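Local coordinates for oligopeptide-binding protein oppA (Lactococcus lactis, PDB 3DRF) that captures oligopeptides in a closing, venus fly-trap-like cavity and serves the OppABCDF ABC transporter that takes them up, at residues T502-D507 against F523-E528. Numbering follows the deposited sequence.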
# COMPACT_ATOMS: atom_id res chain seq x y z
N THR A 502 -5.09 7.60 17.87
CA THR A 502 -3.68 7.37 18.22
C THR A 502 -3.56 6.35 19.38
O THR A 502 -2.85 5.41 19.28
CB THR A 502 -2.99 8.69 18.61
OG1 THR A 502 -2.80 9.44 17.41
CG2 THR A 502 -1.63 8.42 19.29
N LYS A 503 -4.38 6.51 20.45
CA LYS A 503 -4.37 5.52 21.53
C LYS A 503 -4.87 4.15 21.06
O LYS A 503 -4.36 3.12 21.49
CB LYS A 503 -5.17 6.02 22.72
CG LYS A 503 -4.51 7.18 23.44
CD LYS A 503 -5.20 7.43 24.76
CE LYS A 503 -4.67 8.64 25.48
NZ LYS A 503 -5.45 9.86 25.12
N ASP A 504 -5.91 4.11 20.15
CA ASP A 504 -6.35 2.85 19.58
C ASP A 504 -5.21 2.14 18.86
O ASP A 504 -5.05 0.93 18.97
CB ASP A 504 -7.52 3.08 18.61
CG ASP A 504 -8.82 3.40 19.32
OD1 ASP A 504 -8.87 3.25 20.56
OD2 ASP A 504 -9.79 3.80 18.65
N LEU A 505 -4.55 2.86 17.95
CA LEU A 505 -3.46 2.32 17.12
C LEU A 505 -2.34 1.76 18.03
O LEU A 505 -1.89 0.65 17.84
CB LEU A 505 -2.84 3.39 16.22
CG LEU A 505 -3.75 3.77 15.00
CD1 LEU A 505 -3.21 5.04 14.38
CD2 LEU A 505 -3.88 2.67 13.93
N ASN A 506 -2.00 2.52 19.05
CA ASN A 506 -0.93 2.11 19.99
C ASN A 506 -1.39 0.89 20.82
O ASN A 506 -0.62 0.01 21.04
CB ASN A 506 -0.51 3.29 20.89
CG ASN A 506 0.18 4.42 20.12
OD1 ASN A 506 0.56 4.28 19.00
ND2 ASN A 506 0.30 5.51 20.79
N ASP A 507 -2.65 0.90 21.25
CA ASP A 507 -3.17 -0.23 22.08
C ASP A 507 -3.06 -1.58 21.32
O ASP A 507 -2.71 -2.57 21.91
CB ASP A 507 -4.60 0.09 22.56
CG ASP A 507 -5.01 -0.73 23.76
OD1 ASP A 507 -4.18 -0.96 24.62
OD2 ASP A 507 -6.14 -1.09 23.83
N PHE A 523 -8.51 -4.25 18.32
CA PHE A 523 -8.85 -4.15 16.89
C PHE A 523 -10.33 -3.80 16.68
O PHE A 523 -10.63 -3.04 15.84
CB PHE A 523 -8.48 -5.45 16.12
CG PHE A 523 -7.12 -5.39 15.44
CD1 PHE A 523 -6.85 -4.54 14.38
CD2 PHE A 523 -6.10 -6.22 15.88
CE1 PHE A 523 -5.61 -4.50 13.77
CE2 PHE A 523 -4.84 -6.21 15.24
CZ PHE A 523 -4.61 -5.33 14.20
N VAL A 524 -11.21 -4.39 17.48
CA VAL A 524 -12.65 -4.07 17.34
C VAL A 524 -12.90 -2.58 17.69
O VAL A 524 -13.60 -1.91 17.02
CB VAL A 524 -13.52 -5.01 18.24
CG1 VAL A 524 -14.96 -4.46 18.37
CG2 VAL A 524 -13.55 -6.41 17.67
N LYS A 525 -12.33 -2.14 18.79
CA LYS A 525 -12.49 -0.73 19.24
C LYS A 525 -12.00 0.26 18.18
O LYS A 525 -12.68 1.18 17.87
CB LYS A 525 -11.84 -0.50 20.61
CG LYS A 525 -12.07 0.95 21.10
CD LYS A 525 -11.43 1.17 22.48
CE LYS A 525 -11.84 2.49 23.13
NZ LYS A 525 -11.39 3.68 22.33
N TYR A 526 -10.83 -0.02 17.63
CA TYR A 526 -10.28 0.76 16.52
C TYR A 526 -11.23 0.83 15.31
O TYR A 526 -11.45 1.86 14.76
CB TYR A 526 -8.97 0.10 16.09
CG TYR A 526 -8.38 0.65 14.80
CD1 TYR A 526 -7.94 1.98 14.69
CD2 TYR A 526 -8.27 -0.16 13.67
CE1 TYR A 526 -7.40 2.45 13.47
CE2 TYR A 526 -7.74 0.31 12.49
CZ TYR A 526 -7.34 1.62 12.39
OH TYR A 526 -6.81 2.13 11.20
N GLN A 527 -11.75 -0.32 14.91
CA GLN A 527 -12.69 -0.36 13.78
C GLN A 527 -13.98 0.46 14.05
O GLN A 527 -14.42 1.20 13.24
CB GLN A 527 -13.05 -1.82 13.43
CG GLN A 527 -11.86 -2.65 12.79
CD GLN A 527 -12.17 -4.16 12.74
OE1 GLN A 527 -12.90 -4.60 11.91
NE2 GLN A 527 -11.59 -4.88 13.59
N GLU A 528 -14.53 0.31 15.24
CA GLU A 528 -15.72 1.06 15.63
C GLU A 528 -15.39 2.55 15.71
O GLU A 528 -16.13 3.34 15.24
CB GLU A 528 -16.17 0.62 17.04
CG GLU A 528 -16.81 -0.82 17.15
CD GLU A 528 -16.97 -1.27 18.59
OE1 GLU A 528 -16.33 -0.74 19.50
OE2 GLU A 528 -17.76 -2.16 18.74
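Asp-504 and Tyr-526 bring the helices of 502-507 and 523-528 together, their CA atoms 5.4 Å apart where the two nearly antiparallel axes, at 154°, approach to 9.1 Å. Asp-504 points toward the facing helix at this closest backbone pair. Its CB meets the edge of the Tyr-526 ring near the ring plane, 4.1 Å from CD1, while OD2 rests against the opposing backbone, 3.7 Å from the CA of Tyr-526. The other oxygen, OD1, turns its syn lone pair to Lys-525 NZ, 3.1 Å away, in a salt bridge at the exposed margin. Lys-525 leaves its helix with CG anti to the backbone N (chi1 -177°) and runs extended until a bend at chi4 (-64°) brings the ammonium back to the carboxylate. The stronger partner of NZ is Asp-529, whose OD2 lies close to OD2 of Asp-504; the shared ammonium probably offsets the repulsion between these two carboxylates. On the buried side, Leu-505 CD2 packs obliquely against the Tyr-526 ring, 3.6 Å from CE1, and Phe-485 of helix 482-485 touches both side chains. The tyrosine hydroxyl is hydrogen-bonded to Gln-481 OE1. Helices 499-508 and 516-533 follow one another in the chain and run nearly antiparallel, the arrangement of a helical hairpin, here with apolar packing inside and a salt bridge toward solvent, within the solute-binding fold of this peptide receptor.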